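Local coordinates for 231aa long hypothetical protein-L-isoaspartate O-methyltransferase (Sulfolobus tokodaii, PDB 1VBF) that probably methylates L-isoaspartyl residues of damaged proteins, using S-adenosyl-L-methionine as methyl donor, and so contributes to their repair or degradation, at residues R169-Y174 and G189-G194; D124-Y129 and G198-Y203. All blocks are in the same frame, centred on the assembly; numbering follows the deposited sequence.

Contact 1 of 2, residues R169-Y174 and G189-G194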
loop_
_atom_site.group_PDB
_atom_site.type_symbol
_atom_site.label_atom_id
_atom_site.label_comp_id
_atom_site.label_asym_id
_atom_site.label_seq_id
_atom_site.Cartn_x
_atom_site.Cartn_y
_atom_site.Cartn_z
ATOM N N ARG B 169 -13.573 1.296 5.265
ATOM C CA ARG B 169 -13.552 1.648 6.672
ATOM C C ARG B 169 -13.816 3.098 7.077
ATOM O O ARG B 169 -13.742 3.431 8.255
ATOM C CB ARG B 169 -12.243 1.138 7.276
ATOM C CG ARG B 169 -11.460 0.291 6.282
ATOM C CD ARG B 169 -11.103 -1.099 6.767
ATOM N NE ARG B 169 -9.968 -1.085 7.689
ATOM C CZ ARG B 169 -8.743 -0.633 7.405
ATOM N NH1 ARG B 169 -8.456 -0.139 6.207
ATOM N NH2 ARG B 169 -7.797 -0.666 8.335
ATOM N N VAL B 170 -14.123 3.962 6.120
ATOM C CA VAL B 170 -14.463 5.354 6.434
ATOM C C VAL B 170 -15.583 5.713 5.476
ATOM O O VAL B 170 -15.391 5.654 4.278
ATOM C CB VAL B 170 -13.293 6.319 6.204
ATOM C CG1 VAL B 170 -13.755 7.759 6.396
ATOM C CG2 VAL B 170 -12.206 6.029 7.183
ATOM N N GLN B 171 -16.748 6.092 5.986
ATOM C CA GLN B 171 -17.878 6.385 5.116
ATOM C C GLN B 171 -18.305 7.830 5.157
ATOM O O GLN B 171 -17.584 8.679 5.649
ATOM C CB GLN B 171 -19.061 5.501 5.505
ATOM C CG GLN B 171 -18.723 4.026 5.671
ATOM C CD GLN B 171 -18.165 3.701 7.037
ATOM O OE1 GLN B 171 -18.623 4.223 8.040
ATOM N NE2 GLN B 171 -17.186 2.818 7.083
ATOM N N LYS B 172 -19.489 8.110 4.639
ATOM C CA LYS B 172 -20.011 9.466 4.646
ATOM C C LYS B 172 -21.405 9.465 5.254
ATOM O O LYS B 172 -22.188 8.552 5.019
ATOM C CB LYS B 172 -20.087 10.026 3.229
ATOM C CG LYS B 172 -18.752 10.382 2.590
ATOM C CD LYS B 172 -18.837 10.116 1.097
ATOM C CE LYS B 172 -19.234 8.630 0.865
ATOM N NZ LYS B 172 -19.622 8.292 -0.540
ATOM N N LEU B 173 -21.703 10.502 6.035
ATOM C CA LEU B 173 -22.993 10.656 6.693
ATOM C C LEU B 173 -23.909 11.405 5.724
ATOM O O LEU B 173 -23.574 12.488 5.247
ATOM C CB LEU B 173 -22.789 11.441 8.003
ATOM C CG LEU B 173 -23.686 11.273 9.247
ATOM C CD1 LEU B 173 -24.580 12.476 9.387
ATOM C CD2 LEU B 173 -24.488 9.996 9.152
ATOM N N TYR B 174 -25.060 10.835 5.409
ATOM C CA TYR B 174 -25.949 11.515 4.483
ATOM C C TYR B 174 -27.318 11.871 5.033
ATOM O O TYR B 174 -27.950 11.073 5.725
ATOM C CB TYR B 174 -26.191 10.682 3.233
ATOM C CG TYR B 174 -25.063 10.618 2.263
ATOM C CD1 TYR B 174 -24.065 9.653 2.385
ATOM C CD2 TYR B 174 -25.003 11.512 1.199
ATOM C CE1 TYR B 174 -23.036 9.580 1.466
ATOM C CE2 TYR B 174 -23.972 11.450 0.266
ATOM C CZ TYR B 174 -22.996 10.484 0.408
ATOM O OH TYR B 174 -21.977 10.433 -0.508
ATOM N N GLY B 189 -20.491 14.865 6.208
ATOM C CA GLY B 189 -19.156 14.601 6.698
ATOM C C GLY B 189 -18.685 13.170 6.689
ATOM O O GLY B 189 -19.426 12.257 6.351
ATOM N N GLU B 190 -17.429 12.977 7.062
ATOM C CA GLU B 190 -16.833 11.655 7.096
ATOM C C GLU B 190 -17.095 11.034 8.451
ATOM O O GLU B 190 -17.005 11.712 9.463
ATOM C CB GLU B 190 -15.323 11.743 6.874
ATOM C CG GLU B 190 -14.869 11.900 5.435
ATOM C CD GLU B 190 -13.338 12.005 5.326
ATOM O OE1 GLU B 190 -12.615 11.178 5.948
ATOM O OE2 GLU B 190 -12.855 12.914 4.613
ATOM N N VAL B 191 -17.403 9.744 8.461
ATOM C CA VAL B 191 -17.690 9.033 9.698
ATOM C C VAL B 191 -17.151 7.617 9.598
ATOM O O VAL B 191 -16.732 7.183 8.534
ATOM C CB VAL B 191 -19.217 8.983 9.950
ATOM C CG1 VAL B 191 -19.751 10.374 10.233
ATOM C CG2 VAL B 191 -19.921 8.418 8.728
HETATM N N MSE B 192 -17.143 6.903 10.713
HETATM C CA MSE B 192 -16.675 5.524 10.715
HETATM C C MSE B 192 -17.604 4.590 11.461
HETATM O O MSE B 192 -17.438 4.376 12.658
HETATM C CB MSE B 192 -15.301 5.421 11.334
HETATM C CG MSE B 192 -14.222 5.950 10.452
HETATM SE SE MSE B 192 -12.507 5.810 11.328
HETATM C CE MSE B 192 -12.602 3.937 11.942
ATOM N N PHE B 193 -18.571 4.018 10.754
ATOM C CA PHE B 193 -19.514 3.103 11.370
ATOM C C PHE B 193 -19.201 1.680 10.977
ATOM O O PHE B 193 -18.487 1.452 10.010
ATOM C CB PHE B 193 -20.944 3.414 10.933
ATOM C CG PHE B 193 -21.524 4.636 11.565
ATOM C CD1 PHE B 193 -21.106 5.899 11.176
ATOM C CD2 PHE B 193 -22.506 4.529 12.548
ATOM C CE1 PHE B 193 -21.658 7.042 11.748
ATOM C CE2 PHE B 193 -23.065 5.679 13.133
ATOM C CZ PHE B 193 -22.637 6.930 12.729
ATOM N N GLY B 194 -19.743 0.735 11.745
ATOM C CA GLY B 194 -19.581 -0.678 11.465
ATOM C C GLY B 194 -20.562 -0.983 10.349
ATOM O O GLY B 194 -21.484 -0.201 10.083
#
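Residues 169-174 and 189-194 form one end of a beta hairpin, in which strand 171-177 and strand 184-191 run antiparallel at the margin of the methyltransferase sheet. Backbone hydrogen bonds set the register. Q171 and V191 make a hydrogen-bonded pair: Q171 N reaches V191 O at 2.8 Å within the carbonyl plane, whereas V191 N, 3.0 Å from Q171 O, stands 49° out of that carbonyl's plane. K172 and E190 follow as a non-hydrogen-bonded pair.

The ladder continues beyond strand 184-191 through a side chain. Q171 has CG anti to its carbonyl carbon and beside its own N, and a bend at chi2 (84°) brings the amide round to the chain just past V191. OE1 then accepts F193 N at 2.7 Å, on a lone pair and nearly straight at 167°, while NE2 is held by the backbone O of G168. Both ends of the carboxamide are thus engaged, which fixes its rotation. An alanine here would probably let the backbone at F193 drift, since the amide that receives its N-H would be gone.

Apolar contacts flank the ladder. On the face shared with Q171, V191 CG1 crosses obliquely to L173 CB at 3.9 Å, and helix 56-65 covers this side through L58 and M62. Past the strand ends, V170 CG2 meets M192 CG (selenomethionine) at 3.8 Å, close to F211 and N214 of a second subunit.

R169, just before the strand, pairs with D208 of its own chain and with D208 of the second subunit. The contact therefore combines a main-chain ladder with one buried glutamine serving as a backbone surrogate, its polar atoms satisfied by main-chain partners as the strand gives way to loop.

Contact 2 of 2, residues D124-Y129 and G198-Y203; sequences DGTLGY and GLYGFY
With chi1 at -179°, D124 holds CG anti to its backbone N, and the carboxylate is carried toward the turn at G198; Y200, with chi1 at -61°, puts CG anti to its carbonyl carbon and presents a ring edge to T126. The two oxygens of D124 divide their work. OD2 accepts L199 N at 2.9 Å through its syn lone pair, along a nearly straight path of 165°. OD1 turns back to T126 N, making an Asx turn at the start of the short 3-10 segment 125-127. Across the contact is a type I beta turn from G198 to G201, closed by G201 N on G198 O, so the aspartate joins two tight turns in loops of the Rossmann-like methyltransferase domain. G198 has a positive phi, and at its backbone angles a CB would press on the carbonyl O of the residue before it.

Beside this polar link, T126 CG2 sits in the plane of the Y200 ring at its CD2 edge, the two side chains crossing at about a right angle. L127 CD2 meets L199 CD1 at 4.1 Å, also roughly perpendicular. From a third subunit, L147 packs on L199 and C149 on Y200; that cysteine forms an interchain disulfide.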
loop_
_atom_site.group_PDB
_atom_site.type_symbol
_atom_site.label_atom_id
_atom_site.label_comp_id
_atom_site.label_asym_id
_atom_site.label_seq_id
_atom_site.Cartn_x
_atom_site.Cartn_y
_atom_site.Cartn_z
ATOM N N ASP B 124 -34.127 -8.044 10.321
ATOM C CA ASP B 124 -33.222 -7.462 9.343
ATOM C C ASP B 124 -33.581 -6.006 9.134
ATOM O O ASP B 124 -34.542 -5.689 8.425
ATOM C CB ASP B 124 -33.368 -8.234 8.031
ATOM C CG ASP B 124 -32.445 -7.733 6.938
ATOM O OD1 ASP B 124 -31.876 -6.626 7.042
ATOM O OD2 ASP B 124 -32.300 -8.463 5.945
ATOM N N GLY B 125 -32.803 -5.116 9.730
ATOM C CA GLY B 125 -33.077 -3.696 9.600
ATOM C C GLY B 125 -33.030 -3.187 8.172
ATOM O O GLY B 125 -33.607 -2.150 7.846
ATOM N N THR B 126 -32.322 -3.917 7.322
ATOM C CA THR B 126 -32.193 -3.582 5.912
ATOM C C THR B 126 -33.568 -3.573 5.232
ATOM O O THR B 126 -33.764 -2.962 4.178
ATOM C CB THR B 126 -31.252 -4.597 5.274
ATOM O OG1 THR B 126 -29.920 -4.083 5.330
ATOM C CG2 THR B 126 -31.645 -4.917 3.865
ATOM N N LEU B 127 -34.524 -4.242 5.866
ATOM C CA LEU B 127 -35.876 -4.312 5.338
ATOM C C LEU B 127 -36.706 -3.169 5.903
ATOM O O LEU B 127 -37.834 -2.920 5.462
ATOM C CB LEU B 127 -36.519 -5.642 5.730
ATOM C CG LEU B 127 -35.691 -6.846 5.275
ATOM C CD1 LEU B 127 -36.231 -8.131 5.879
ATOM C CD2 LEU B 127 -35.686 -6.896 3.750
ATOM N N GLY B 128 -36.135 -2.454 6.863
ATOM C CA GLY B 128 -36.888 -1.388 7.482
ATOM C C GLY B 128 -38.027 -2.094 8.177
ATOM O O GLY B 128 -37.813 -3.166 8.737
ATOM N N TYR B 129 -39.224 -1.514 8.134
ATOM C CA TYR B 129 -40.403 -2.113 8.760
ATOM C C TYR B 129 -41.687 -1.648 8.082
ATOM O O TYR B 129 -42.304 -0.658 8.458
ATOM C CB TYR B 129 -40.473 -1.783 10.248
ATOM C CG TYR B 129 -41.370 -2.734 10.997
ATOM C CD1 TYR B 129 -41.064 -4.092 11.069
ATOM C CD2 TYR B 129 -42.549 -2.293 11.603
ATOM C CE1 TYR B 129 -41.900 -4.982 11.716
ATOM C CE2 TYR B 129 -43.398 -3.184 12.258
ATOM C CZ TYR B 129 -43.067 -4.527 12.307
ATOM O OH TYR B 129 -43.905 -5.418 12.920
ATOM N N GLY B 198 -27.492 -7.962 6.552
ATOM C CA GLY B 198 -28.817 -8.190 6.027
ATOM C C GLY B 198 -28.879 -8.256 4.520
ATOM O O GLY B 198 -27.883 -8.039 3.831
ATOM N N LEU B 199 -30.074 -8.561 4.024
ATOM C CA LEU B 199 -30.334 -8.704 2.605
ATOM C C LEU B 199 -29.633 -7.643 1.760
ATOM O O LEU B 199 -28.957 -7.969 0.787
ATOM C CB LEU B 199 -31.845 -8.637 2.353
ATOM C CG LEU B 199 -32.493 -9.573 1.329
ATOM C CD1 LEU B 199 -33.746 -8.911 0.804
ATOM C CD2 LEU B 199 -31.564 -9.856 0.173
ATOM N N TYR B 200 -29.798 -6.372 2.129
ATOM C CA TYR B 200 -29.184 -5.284 1.373
ATOM C C TYR B 200 -27.937 -4.754 2.052
ATOM O O TYR B 200 -27.599 -3.575 1.936
ATOM C CB TYR B 200 -30.202 -4.170 1.140
ATOM C CG TYR B 200 -31.388 -4.652 0.333
ATOM C CD1 TYR B 200 -31.294 -4.835 -1.043
ATOM C CD2 TYR B 200 -32.581 -5.020 0.955
ATOM C CE1 TYR B 200 -32.356 -5.382 -1.781
ATOM C CE2 TYR B 200 -33.642 -5.568 0.232
ATOM C CZ TYR B 200 -33.521 -5.752 -1.136
ATOM O OH TYR B 200 -34.542 -6.333 -1.856
ATOM N N GLY B 201 -27.257 -5.666 2.742
ATOM C CA GLY B 201 -26.020 -5.368 3.433
ATOM C C GLY B 201 -24.819 -5.655 2.541
ATOM O O GLY B 201 -24.914 -5.526 1.332
ATOM N N PHE B 202 -23.687 -6.061 3.104
ATOM C CA PHE B 202 -22.539 -6.297 2.264
ATOM C C PHE B 202 -22.408 -7.742 1.848
ATOM O O PHE B 202 -22.691 -8.644 2.631
ATOM C CB PHE B 202 -21.262 -5.816 2.958
ATOM C CG PHE B 202 -21.232 -4.336 3.196
ATOM C CD1 PHE B 202 -21.940 -3.774 4.257
ATOM C CD2 PHE B 202 -20.563 -3.492 2.321
ATOM C CE1 PHE B 202 -21.988 -2.405 4.437
ATOM C CE2 PHE B 202 -20.598 -2.114 2.484
ATOM C CZ PHE B 202 -21.315 -1.567 3.546
ATOM N N TYR B 203 -21.986 -7.945 0.600
ATOM C CA TYR B 203 -21.788 -9.275 0.044
ATOM C C TYR B 203 -20.319 -9.689 -0.087
ATOM O O TYR B 203 -20.031 -10.834 -0.425
ATOM C CB TYR B 203 -22.501 -9.406 -1.309
ATOM C CG TYR B 203 -23.984 -9.657 -1.152
ATOM C CD1 TYR B 203 -24.893 -8.600 -1.068
ATOM C CD2 TYR B 203 -24.467 -10.950 -0.967
ATOM C CE1 TYR B 203 -26.250 -8.834 -0.793
ATOM C CE2 TYR B 203 -25.814 -11.190 -0.686
ATOM C CZ TYR B 203 -26.694 -10.132 -0.596
ATOM O OH TYR B 203 -27.999 -10.391 -0.264
#

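From the N terminus, the chain passes through the first parallel strands of the sheet and, after strand 118-122, reaches 124-129, the first half of contact 2. It then adds strands 135-140 and 159-165 and enters the hairpin, whose 169-174 and 189-194 ends meet in contact 1, closing a short loop of 14 residues. Soon afterwards 198-203 returns to 124-129 and closes a much longer loop of 68 residues. Contact 1 therefore nests within contact 2, their centres about 18 Å apart. One ties together the edge hairpin; the other anchors the segment leading to helix 209-223 against a loop beside strand 118-122, the opposite edge of the sheet.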